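Local coordinates for protein levoglucosan dehydrogenase (Pseudarthrobacter phenanthrenivorans, PDB 6A3F) that catalyses the NAD(+)-dependent oxidation of levoglucosan to 3-dehydrolevoglucosan, working as a homotetramer of the Gfo/Idh/MocA family, at residues 153-159 with 308-313; 178-184 with 290-296; 314-318 with 330-335. One frame throughout, in Å; residues are numbered along the deposited sequence.

Overall arrangement
All three contacts reach one large, mostly antiparallel sheet in the substrate-binding part of the chain. Strands 174-182, 294-301, 304-309, 315-320 and 330-334 lie next to one another in that order, so contact 2 pairs the first two, contact 3 the last two, and contact 1 sets the start of helix 157-167 against strand 304-309 and the turn after it. The centre of contact 1 lies about 12 Å from that of contact 2 and about 10 Å from that of contact 3; the centres of contacts 2 and 3 are about 18 Å apart. Along the chain contact 2 is nested inside the loop closed by contact 1; contact 3 follows. Contacts 1 and 2 carry levoglucosan-binding residues, while contact 3 reaches the sheet edge, which continues into another subunit.

Contact 1: residues 153-159 with 308-313; sequences YRRTPAV and FNYERR
Tyr153 turns the edge of its ring into the face of Tyr310 in a T-shaped pair, the centroids 4.7 Å apart and the planes at 74°. CD1 and CE1 of Tyr153 do the touching, with CD1 lying 3.4 Å from Tyr310 CE1. On the opposite face of the Tyr310 ring, offset toward its rim, lies NE of Arg313, so the ring is held between an aromatic edge and a guanidinium from its own turn. The hydroxyl of Tyr310 bonds to the carbonyl of Leu351 of the second subunit, and Arg313 forms a salt bridge with Asp314 of that subunit.

Apolar packing centres on Phe308. Its CG stands anti to the backbone N (chi1 172°), which carries the ring across to the start of the helix. CG2 of Val159 sits over one face, 3.8 Å from the ring centroid, a CH-pi contact; Ala158 CB lies 3.7 Å from Phe308 CE1, and Thr156 CG2 approaches Phe308 CZ more loosely.

Here the first turn of helix 157-167 is laid against the end of strand 304-309 and the 3-10 turn that follows, within the C-terminal alpha/beta domain. Tyr153 is a levoglucosan-binding residue; its ring also meets His213 edge-to-face, and its hydroxyl bonds to Asn293, which places this packing beside the substrate site.

No direct hydrogen bond spans the two segments. Thr156 OG1 instead turns back to the carbonyl oxygen of Tyr153 (2.9 Å), an acceptor that also takes the backbone N-H of Thr156; the same OG1 lies in plane at the edge of the Tyr310 ring. One water does bridge the segments, accepting from Ala158 N at 2.9 Å and donating to Arg313 O at 2.8 Å.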
loop_
_atom_site.group_PDB
_atom_site.type_symbol
_atom_site.label_atom_id
_atom_site.label_comp_id
_atom_site.label_asym_id
_atom_site.label_seq_id
_atom_site.Cartn_x
_atom_site.Cartn_y
_atom_site.Cartn_z
ATOM N N TYR B 153 -6.894 20.469 -9.028
ATOM C CA TYR B 153 -6.145 19.405 -8.422
ATOM C C TYR B 153 -4.722 19.846 -8.109
ATOM O O TYR B 153 -4.099 19.254 -7.222
ATOM C CB TYR B 153 -6.119 18.144 -9.277
ATOM C CG TYR B 153 -7.439 17.435 -9.381
ATOM C CD1 TYR B 153 -8.037 16.861 -8.271
ATOM C CD2 TYR B 153 -8.118 17.399 -10.600
ATOM C CE1 TYR B 153 -9.244 16.202 -8.381
ATOM C CE2 TYR B 153 -9.341 16.760 -10.714
ATOM C CZ TYR B 153 -9.883 16.123 -9.606
ATOM O OH TYR B 153 -11.081 15.456 -9.687
ATOM N N ARG B 154 -4.214 20.907 -8.734
ATOM C CA ARG B 154 -2.869 21.350 -8.347
ATOM C C ARG B 154 -2.869 21.996 -6.949
ATOM O O ARG B 154 -1.769 22.194 -6.407
ATOM C CB ARG B 154 -2.268 22.263 -9.416
ATOM C CG ARG B 154 -2.813 23.681 -9.403
ATOM C CD ARG B 154 -1.811 24.789 -9.720
ATOM N NE ARG B 154 -1.428 24.857 -11.136
ATOM C CZ ARG B 154 -0.730 25.860 -11.681
ATOM N NH1 ARG B 154 -0.349 26.877 -10.931
ATOM N NH2 ARG B 154 -0.380 25.827 -12.955
ATOM N N ARG B 155 -4.033 22.325 -6.377
ATOM C CA ARG B 155 -4.142 22.892 -5.073
ATOM C C ARG B 155 -4.472 21.793 -4.037
ATOM O O ARG B 155 -4.823 22.106 -2.909
ATOM C CB ARG B 155 -5.153 24.048 -5.051
ATOM C CG ARG B 155 -4.536 25.349 -5.572
ATOM C CD ARG B 155 -5.495 26.491 -5.790
ATOM N NE ARG B 155 -4.750 27.746 -5.882
ATOM C CZ ARG B 155 -4.141 28.232 -6.958
ATOM N NH1 ARG B 155 -4.176 27.596 -8.118
ATOM N NH2 ARG B 155 -3.501 29.396 -6.853
ATOM N N THR B 156 -4.382 20.513 -4.397
ATOM C CA THR B 156 -4.254 19.463 -3.396
ATOM C C THR B 156 -2.989 19.761 -2.569
ATOM O O THR B 156 -1.919 19.932 -3.149
ATOM C CB THR B 156 -4.133 18.067 -4.014
ATOM O OG1 THR B 156 -5.162 17.771 -4.976
ATOM C CG2 THR B 156 -4.134 16.965 -2.970
ATOM N N PRO B 157 -3.117 19.797 -1.234
ATOM C CA PRO B 157 -1.956 20.210 -0.478
ATOM C C PRO B 157 -0.716 19.379 -0.823
ATOM O O PRO B 157 0.365 19.942 -0.902
ATOM C CB PRO B 157 -2.394 20.116 0.976
ATOM C CG PRO B 157 -3.843 20.469 0.883
ATOM C CD PRO B 157 -4.297 19.791 -0.394
ATOM N N ALA B 158 -0.849 18.067 -1.006
ATOM C CA ALA B 158 0.260 17.194 -1.361
ATOM C C ALA B 158 0.984 17.648 -2.641
ATOM O O ALA B 158 2.179 17.484 -2.769
ATOM C CB ALA B 158 -0.262 15.796 -1.512
ATOM N N VAL B 159 0.231 18.151 -3.612
ATOM C CA VAL B 159 0.792 18.607 -4.864
ATOM C C VAL B 159 1.562 19.931 -4.662
ATOM O O VAL B 159 2.695 20.081 -5.175
ATOM C CB VAL B 159 -0.308 18.735 -5.936
ATOM C CG1 VAL B 159 0.274 19.294 -7.250
ATOM C CG2 VAL B 159 -1.001 17.389 -6.126
ATOM N N PHE B 308 2.877 10.734 -6.365
ATOM C CA PHE B 308 1.600 11.198 -5.858
ATOM C C PHE B 308 0.498 10.360 -6.507
ATOM O O PHE B 308 0.638 9.961 -7.663
ATOM C CB PHE B 308 1.338 12.668 -6.214
ATOM C CG PHE B 308 -0.046 13.183 -5.903
ATOM C CD1 PHE B 308 -0.460 13.371 -4.589
ATOM C CD2 PHE B 308 -0.924 13.530 -6.916
ATOM C CE1 PHE B 308 -1.734 13.820 -4.298
ATOM C CE2 PHE B 308 -2.184 14.023 -6.611
ATOM C CZ PHE B 308 -2.582 14.187 -5.315
ATOM N N ASN B 309 -0.566 10.131 -5.745
ATOM C CA ASN B 309 -1.778 9.387 -6.151
ATOM C C ASN B 309 -2.997 10.078 -5.522
ATOM O O ASN B 309 -3.213 10.011 -4.303
ATOM C CB ASN B 309 -1.705 7.916 -5.761
ATOM C CG ASN B 309 -3.016 7.157 -5.853
ATOM O OD1 ASN B 309 -3.936 7.607 -6.546
ATOM N ND2 ASN B 309 -3.068 5.942 -5.280
ATOM N N TYR B 310 -3.789 10.762 -6.351
ATOM C CA TYR B 310 -4.950 11.490 -5.887
ATOM C C TYR B 310 -5.999 10.562 -5.229
ATOM O O TYR B 310 -6.769 11.010 -4.386
ATOM C CB TYR B 310 -5.625 12.317 -6.996
ATOM C CG TYR B 310 -6.751 13.141 -6.449
ATOM C CD1 TYR B 310 -6.516 14.393 -5.908
ATOM C CD2 TYR B 310 -8.051 12.664 -6.435
ATOM C CE1 TYR B 310 -7.531 15.138 -5.336
ATOM C CE2 TYR B 310 -9.064 13.353 -5.796
ATOM C CZ TYR B 310 -8.811 14.613 -5.283
ATOM O OH TYR B 310 -9.809 15.323 -4.726
ATOM N N GLU B 311 -6.070 9.292 -5.578
ATOM C CA GLU B 311 -7.012 8.398 -4.863
ATOM C C GLU B 311 -6.637 8.297 -3.366
ATOM O O GLU B 311 -7.496 7.886 -2.530
ATOM C CB GLU B 311 -7.056 7.018 -5.494
ATOM C CG GLU B 311 -7.629 7.067 -6.913
ATOM C CD GLU B 311 -8.016 5.739 -7.557
ATOM O OE1 GLU B 311 -7.368 4.733 -7.248
ATOM O OE2 GLU B 311 -9.027 5.719 -8.353
ATOM N N ARG B 312 -5.367 8.605 -3.052
ATOM C CA ARG B 312 -4.855 8.736 -1.679
ATOM C C ARG B 312 -4.256 10.149 -1.486
ATOM O O ARG B 312 -3.047 10.334 -1.156
ATOM C CB ARG B 312 -3.829 7.639 -1.453
ATOM C CG ARG B 312 -4.395 6.236 -1.324
ATOM C CD ARG B 312 -3.311 5.186 -1.272
ATOM N NE ARG B 312 -3.970 3.883 -1.145
ATOM C CZ ARG B 312 -3.330 2.730 -1.209
ATOM N NH1 ARG B 312 -2.074 2.722 -1.633
ATOM N NH2 ARG B 312 -3.928 1.590 -0.883
ATOM N N ARG B 313 -5.093 11.136 -1.686
ATOM C CA ARG B 313 -4.615 12.521 -1.881
ATOM C C ARG B 313 -3.977 13.137 -0.617
ATOM O O ARG B 313 -3.233 14.106 -0.767
ATOM C CB ARG B 313 -5.746 13.454 -2.322
ATOM C CG ARG B 313 -6.809 13.757 -1.283
ATOM C CD ARG B 313 -8.138 14.100 -1.901
ATOM N NE ARG B 313 -8.667 12.905 -2.530
ATOM C CZ ARG B 313 -9.096 11.846 -1.840
ATOM N NH1 ARG B 313 -9.523 12.006 -0.592
ATOM N NH2 ARG B 313 -9.175 10.663 -2.449
HETATM O O HOH W 1 -2.999 16.697 0.385
#

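Contact 2: residues 178-184 with 290-296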
loop_
_atom_site.group_PDB
_atom_site.type_symbol
_atom_site.label_atom_id
_atom_site.label_comp_id
_atom_site.label_asym_id
_atom_site.label_seq_id
_atom_site.Cartn_x
_atom_site.Cartn_y
_atom_site.Cartn_z
ATOM N N ARG B 178 6.534 11.420 -15.152
ATOM C CA ARG B 178 5.498 10.465 -15.596
ATOM C C ARG B 178 4.210 10.972 -14.964
ATOM O O ARG B 178 4.170 11.104 -13.741
ATOM C CB ARG B 178 5.829 9.008 -15.206
ATOM C CG ARG B 178 4.687 8.004 -15.425
ATOM C CD ARG B 178 4.229 7.967 -16.902
ATOM N NE ARG B 178 3.260 6.907 -17.152
ATOM C CZ ARG B 178 2.734 6.584 -18.318
ATOM N NH1 ARG B 178 3.108 7.219 -19.426
ATOM N NH2 ARG B 178 1.809 5.634 -18.330
ATOM N N GLY B 179 3.169 11.224 -15.746
ATOM C CA GLY B 179 1.893 11.600 -15.141
ATOM C C GLY B 179 0.738 10.867 -15.784
ATOM O O GLY B 179 0.742 10.618 -17.009
ATOM N N THR B 180 -0.239 10.449 -14.948
ATOM C CA THR B 180 -1.363 9.699 -15.514
ATOM C C THR B 180 -2.675 10.196 -14.912
ATOM O O THR B 180 -2.721 10.780 -13.843
ATOM C CB THR B 180 -1.268 8.186 -15.351
ATOM O OG1 THR B 180 -1.514 7.814 -13.993
ATOM C CG2 THR B 180 -0.001 7.593 -15.934
ATOM N N TYR B 181 -3.764 9.956 -15.677
ATOM C CA TYR B 181 -5.079 10.152 -15.165
ATOM C C TYR B 181 -5.919 8.993 -15.715
ATOM O O TYR B 181 -6.303 8.985 -16.882
ATOM C CB TYR B 181 -5.631 11.524 -15.530
ATOM C CG TYR B 181 -6.792 12.022 -14.703
ATOM C CD1 TYR B 181 -7.773 11.184 -14.201
ATOM C CD2 TYR B 181 -6.915 13.365 -14.436
ATOM C CE1 TYR B 181 -8.825 11.675 -13.427
ATOM C CE2 TYR B 181 -7.978 13.870 -13.706
ATOM C CZ TYR B 181 -8.963 13.030 -13.225
ATOM O OH TYR B 181 -9.975 13.602 -12.491
ATOM N N LEU B 182 -6.120 7.994 -14.882
ATOM C CA LEU B 182 -6.832 6.765 -15.320
ATOM C C LEU B 182 -8.222 6.714 -14.644
ATOM O O LEU B 182 -8.363 6.924 -13.433
ATOM C CB LEU B 182 -5.995 5.541 -14.963
ATOM C CG LEU B 182 -4.503 5.546 -15.354
ATOM C CD1 LEU B 182 -3.875 4.207 -15.032
ATOM C CD2 LEU B 182 -4.329 5.820 -16.846
ATOM N N GLN B 183 -9.231 6.364 -15.445
ATOM C CA GLN B 183 -10.615 6.318 -15.016
ATOM C C GLN B 183 -11.305 5.159 -15.723
ATOM O O GLN B 183 -10.751 4.605 -16.704
ATOM C CB GLN B 183 -11.374 7.588 -15.387
ATOM C CG GLN B 183 -10.904 8.851 -14.683
ATOM C CD GLN B 183 -11.863 10.007 -14.846
ATOM O OE1 GLN B 183 -12.170 10.418 -15.984
ATOM N NE2 GLN B 183 -12.283 10.617 -13.715
ATOM N N ASP B 184 -12.497 4.826 -15.218
ATOM C CA ASP B 184 -13.315 3.723 -15.794
ATOM C C ASP B 184 -14.783 4.078 -15.860
ATOM O O ASP B 184 -15.591 3.162 -16.149
ATOM C CB ASP B 184 -13.081 2.417 -15.098
ATOM C CG ASP B 184 -13.631 2.381 -13.716
ATOM O OD1 ASP B 184 -14.261 3.376 -13.307
ATOM O OD2 ASP B 184 -13.344 1.379 -13.067
ATOM N N GLY B 290 -11.053 -0.510 -12.671
ATOM C CA GLY B 290 -10.389 -0.492 -11.332
ATOM C C GLY B 290 -9.770 0.873 -11.016
ATOM O O GLY B 290 -9.407 1.138 -9.808
ATOM N N ARG B 291 -9.673 1.753 -12.018
ATOM C CA ARG B 291 -9.122 3.090 -11.822
ATOM C C ARG B 291 -10.307 4.051 -11.823
ATOM O O ARG B 291 -11.106 4.050 -12.762
ATOM C CB ARG B 291 -8.083 3.508 -12.881
ATOM C CG ARG B 291 -6.884 2.574 -12.942
ATOM C CD ARG B 291 -6.140 2.483 -11.618
ATOM N NE ARG B 291 -4.859 1.767 -11.661
ATOM C CZ ARG B 291 -4.140 1.444 -10.585
ATOM N NH1 ARG B 291 -4.626 1.634 -9.360
ATOM N NH2 ARG B 291 -2.925 0.935 -10.757
ATOM N N ASN B 292 -10.463 4.799 -10.707
ATOM C CA ASN B 292 -11.585 5.677 -10.488
ATOM C C ASN B 292 -11.238 7.140 -10.790
ATOM O O ASN B 292 -11.873 7.745 -11.624
ATOM C CB ASN B 292 -12.068 5.530 -9.045
ATOM C CG ASN B 292 -12.098 4.081 -8.636
ATOM O OD1 ASN B 292 -11.199 3.586 -7.916
ATOM N ND2 ASN B 292 -13.114 3.390 -9.106
ATOM N N ASN B 293 -10.279 7.724 -10.038
ATOM C CA ASN B 293 -9.898 9.084 -10.172
ATOM C C ASN B 293 -8.386 9.132 -9.944
ATOM O O ASN B 293 -7.886 9.837 -9.083
ATOM C CB ASN B 293 -10.680 10.021 -9.262
ATOM C CG ASN B 293 -10.719 11.438 -9.801
ATOM O OD1 ASN B 293 -10.998 11.652 -10.987
ATOM N ND2 ASN B 293 -10.440 12.431 -8.959
ATOM N N TYR B 294 -7.724 8.256 -10.672
ATOM C CA TYR B 294 -6.336 7.898 -10.454
ATOM C C TYR B 294 -5.432 8.894 -11.175
ATOM O O TYR B 294 -4.901 8.597 -12.260
ATOM C CB TYR B 294 -6.106 6.461 -10.903
ATOM C CG TYR B 294 -4.813 5.806 -10.509
ATOM C CD1 TYR B 294 -4.500 5.539 -9.175
ATOM C CD2 TYR B 294 -3.899 5.429 -11.478
ATOM C CE1 TYR B 294 -3.321 4.915 -8.833
ATOM C CE2 TYR B 294 -2.717 4.782 -11.154
ATOM C CZ TYR B 294 -2.429 4.520 -9.824
ATOM O OH TYR B 294 -1.236 3.914 -9.567
ATOM N N ILE B 295 -5.264 10.042 -10.534
ATOM C CA ILE B 295 -4.348 11.085 -10.985
ATOM C C ILE B 295 -3.000 10.847 -10.315
ATOM O O ILE B 295 -2.930 10.833 -9.069
ATOM C CB ILE B 295 -4.836 12.488 -10.655
ATOM C CG1 ILE B 295 -6.349 12.633 -10.854
ATOM C CG2 ILE B 295 -4.010 13.507 -11.447
ATOM C CD1 ILE B 295 -6.890 13.953 -10.399
ATOM N N THR B 296 -1.964 10.587 -11.092
ATOM C CA THR B 296 -0.643 10.256 -10.496
ATOM C C THR B 296 0.461 11.079 -11.138
ATOM O O THR B 296 0.338 11.561 -12.319
ATOM C CB THR B 296 -0.296 8.772 -10.666
ATOM O OG1 THR B 296 0.037 8.527 -12.038
ATOM C CG2 THR B 296 -1.460 7.895 -10.235
HETATM O O HOH W 2 2.550 8.358 -12.464
HETATM O O HOH W 3 -13.853 6.652 -13.223
#
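Gly290 gives its N-H to Asp184 OD2 (3.0 Å), meeting the carboxylate on its anti side. Next, Arg291 lays CB and CG alongside Leu182 CB, then bends at chi2 so that its guanidinium lies over a face of the Tyr294 ring, with NH1 toward the rim; its NH2 ends in a salt bridge with Glu298 of the third subunit. A water joins Asn292 O to Asp184 N. Asn293 OD1 accepts from Tyr181 OH at 2.7 Å, the donor tilted 27° from the amide plane, and more weakly from Gln183 NE2.

Tyr294, centre of an inverse gamma turn, pairs with Leu182 through two backbone hydrogen bonds, while Leu182 CD1 packs at its ring edge, 3.8 Å from Tyr294 CD2. Ile295, on the other face of the sheet, puts CG1 over the centre of the Tyr181 ring, 3.5 Å from its centroid. Thr296 adds a second backbone pair, to Thr180; each threonine has OG1 between its backbone N and carbonyl carbon (chi1 73°), and the two hydroxyls bond at 2.6 Å.

This is antiparallel pairing of central strands 174-182 and 294-301, regular from Tyr294 on and broken before it, where Gln183, a levoglucosan-binding residue, reaches the substrate site.

Contact 3: residues 314-318 with 330-335; sequences DELQV and FRTVYT. With SO4 (sulfate ion), chain C.
Strands 315-320 and 330-334 form a beta hairpin, and the two segments pair in antiparallel fashion along it. Leu316 with Val333 and Val318 with Arg331 are hydrogen-bonded pairs; beyond the strands, Thr335 N adds a bond to Asp314 O at 2.9 Å.

On one face, Glu315 runs beside Tyr334: its CG lies over the ring, 3.4 Å from Tyr334 CE2, and the extended chain beyond it carries OE2 to within 2.5 Å of Tyr334 OH, a weak bond whose proton is not settled. That carboxylate also forms a salt bridge with Arg312 of the second subunit. Next along this face, Thr332 CG2 touches Glu315 CD. The other face has Val318 CG1 against Val333 CG2 at 4.1 Å.

Arg331 projects from this second face, extended from CG to NE; NH2 forms a salt bridge with Asp323, and the guanidinium also grips a sulfate ion, probably from the crystallisation liquor, with NH1 to O2 and NH2 to O4, both 3.0 Å.

Leu316 packs on Leu161 and Tyr165 of helix 157-167, strand 304-309 flanks strand 315-320, and residues Phe330 to Thr332 pair with a strand of the fourth subunit, which carries the sheet across the interface.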
loop_
_atom_site.group_PDB
_atom_site.type_symbol
_atom_site.label_atom_id
_atom_site.label_comp_id
_atom_site.label_asym_id
_atom_site.label_seq_id
_atom_site.Cartn_x
_atom_site.Cartn_y
_atom_site.Cartn_z
ATOM N N ASP B 314 -4.252 12.596 0.556
ATOM C CA ASP B 314 -3.623 13.078 1.774
ATOM C C ASP B 314 -2.128 12.822 1.856
ATOM O O ASP B 314 -1.453 13.423 2.723
ATOM C CB ASP B 314 -4.270 12.466 3.021
ATOM C CG ASP B 314 -5.734 12.887 3.200
ATOM O OD1 ASP B 314 -5.968 14.012 3.663
ATOM O OD2 ASP B 314 -6.635 12.050 2.893
ATOM N N GLU B 315 -1.624 11.965 0.988
ATOM C CA GLU B 315 -0.300 11.462 0.995
ATOM C C GLU B 315 0.536 12.073 -0.122
ATOM O O GLU B 315 0.070 12.200 -1.267
ATOM C CB GLU B 315 -0.275 9.954 0.718
ATOM C CG GLU B 315 -0.865 9.129 1.823
ATOM C CD GLU B 315 -1.017 7.656 1.494
ATOM O OE1 GLU B 315 -0.343 7.151 0.572
ATOM O OE2 GLU B 315 -1.803 7.019 2.186
ATOM N N LEU B 316 1.813 12.307 0.197
ATOM C CA LEU B 316 2.864 12.467 -0.795
ATOM C C LEU B 316 4.017 11.512 -0.480
ATOM O O LEU B 316 4.413 11.438 0.652
ATOM C CB LEU B 316 3.401 13.901 -0.838
ATOM C CG LEU B 316 4.314 14.182 -2.033
ATOM C CD1 LEU B 316 3.526 14.203 -3.350
ATOM C CD2 LEU B 316 5.019 15.524 -1.863
ATOM N N GLN B 317 4.530 10.802 -1.468
ATOM C CA GLN B 317 5.675 9.969 -1.258
ATOM C C GLN B 317 6.931 10.705 -1.746
ATOM O O GLN B 317 6.952 11.229 -2.871
ATOM C CB GLN B 317 5.519 8.619 -1.938
ATOM C CG GLN B 317 4.318 7.857 -1.409
ATOM C CD GLN B 317 4.147 6.526 -2.089
ATOM O OE1 GLN B 317 3.129 6.263 -2.725
ATOM N NE2 GLN B 317 5.123 5.658 -1.942
ATOM N N VAL B 318 7.980 10.672 -0.941
ATOM C CA VAL B 318 9.246 11.332 -1.351
ATOM C C VAL B 318 10.428 10.514 -0.862
ATOM O O VAL B 318 10.408 10.065 0.264
ATOM C CB VAL B 318 9.334 12.785 -0.870
ATOM C CG1 VAL B 318 9.178 12.958 0.635
ATOM C CG2 VAL B 318 10.593 13.482 -1.394
ATOM N N PHE B 330 11.138 5.641 -0.022
ATOM C CA PHE B 330 10.092 6.621 -0.017
ATOM C C PHE B 330 9.428 6.756 1.361
ATOM O O PHE B 330 8.947 5.748 1.975
ATOM C CB PHE B 330 8.970 6.240 -0.995
ATOM C CG PHE B 330 9.349 6.501 -2.432
ATOM C CD1 PHE B 330 9.126 7.745 -3.003
ATOM C CD2 PHE B 330 9.869 5.498 -3.211
ATOM C CE1 PHE B 330 9.495 7.985 -4.314
ATOM C CE2 PHE B 330 10.222 5.728 -4.538
ATOM C CZ PHE B 330 10.012 6.969 -5.088
ATOM N N ARG B 331 9.320 8.007 1.789
ATOM C CA ARG B 331 8.535 8.415 2.939
ATOM C C ARG B 331 7.106 8.727 2.483
ATOM O O ARG B 331 6.904 9.535 1.580
ATOM C CB ARG B 331 9.054 9.712 3.580
ATOM C CG ARG B 331 10.559 9.690 3.836
ATOM C CD ARG B 331 11.071 11.015 4.355
ATOM N NE ARG B 331 12.527 11.018 4.389
ATOM C CZ ARG B 331 13.262 11.907 5.013
ATOM N NH1 ARG B 331 12.688 12.840 5.754
ATOM N NH2 ARG B 331 14.577 11.843 4.929
ATOM N N THR B 332 6.138 8.247 3.242
ATOM C CA THR B 332 4.750 8.605 3.055
ATOM C C THR B 332 4.368 9.763 3.990
ATOM O O THR B 332 4.201 9.579 5.233
ATOM C CB THR B 332 3.858 7.381 3.310
ATOM O OG1 THR B 332 4.196 6.395 2.350
ATOM C CG2 THR B 332 2.398 7.701 3.148
ATOM N N VAL B 333 4.282 10.953 3.431
ATOM C CA VAL B 333 4.065 12.163 4.166
ATOM C C VAL B 333 2.589 12.539 4.056
ATOM O O VAL B 333 2.083 12.727 2.915
ATOM C CB VAL B 333 4.960 13.320 3.656
ATOM C CG1 VAL B 333 4.686 14.603 4.448
ATOM C CG2 VAL B 333 6.419 12.949 3.692
ATOM N N TYR B 334 1.903 12.633 5.225
ATOM C CA TYR B 334 0.515 13.083 5.329
ATOM C C TYR B 334 0.452 14.612 5.500
ATOM O O TYR B 334 1.096 15.183 6.396
ATOM C CB TYR B 334 -0.223 12.343 6.449
ATOM C CG TYR B 334 -0.585 10.936 6.044
ATOM C CD1 TYR B 334 0.299 9.892 6.229
ATOM C CD2 TYR B 334 -1.808 10.669 5.430
ATOM C CE1 TYR B 334 -0.009 8.608 5.806
ATOM C CE2 TYR B 334 -2.118 9.404 4.978
ATOM C CZ TYR B 334 -1.232 8.366 5.174
ATOM O OH TYR B 334 -1.567 7.122 4.706
ATOM N N THR B 335 -0.349 15.276 4.682
ATOM C CA THR B 335 -0.393 16.739 4.709
ATOM C C THR B 335 -1.227 17.265 5.873
ATOM O O THR B 335 -2.262 16.730 6.255
ATOM C CB THR B 335 -0.867 17.365 3.390
ATOM O OG1 THR B 335 -2.226 17.044 3.121
ATOM C CG2 THR B 335 -0.011 16.909 2.238
HETATM S S SO4 C . 15.421 14.828 6.964
HETATM O O1 SO4 C . 15.653 15.224 5.520
HETATM O O2 SO4 C . 13.991 15.036 7.235
HETATM O O3 SO4 C . 16.220 15.611 7.963
HETATM O O4 SO4 C . 15.752 13.397 7.151
HETATM O O HOH W 4 -4.424 15.176 5.484
#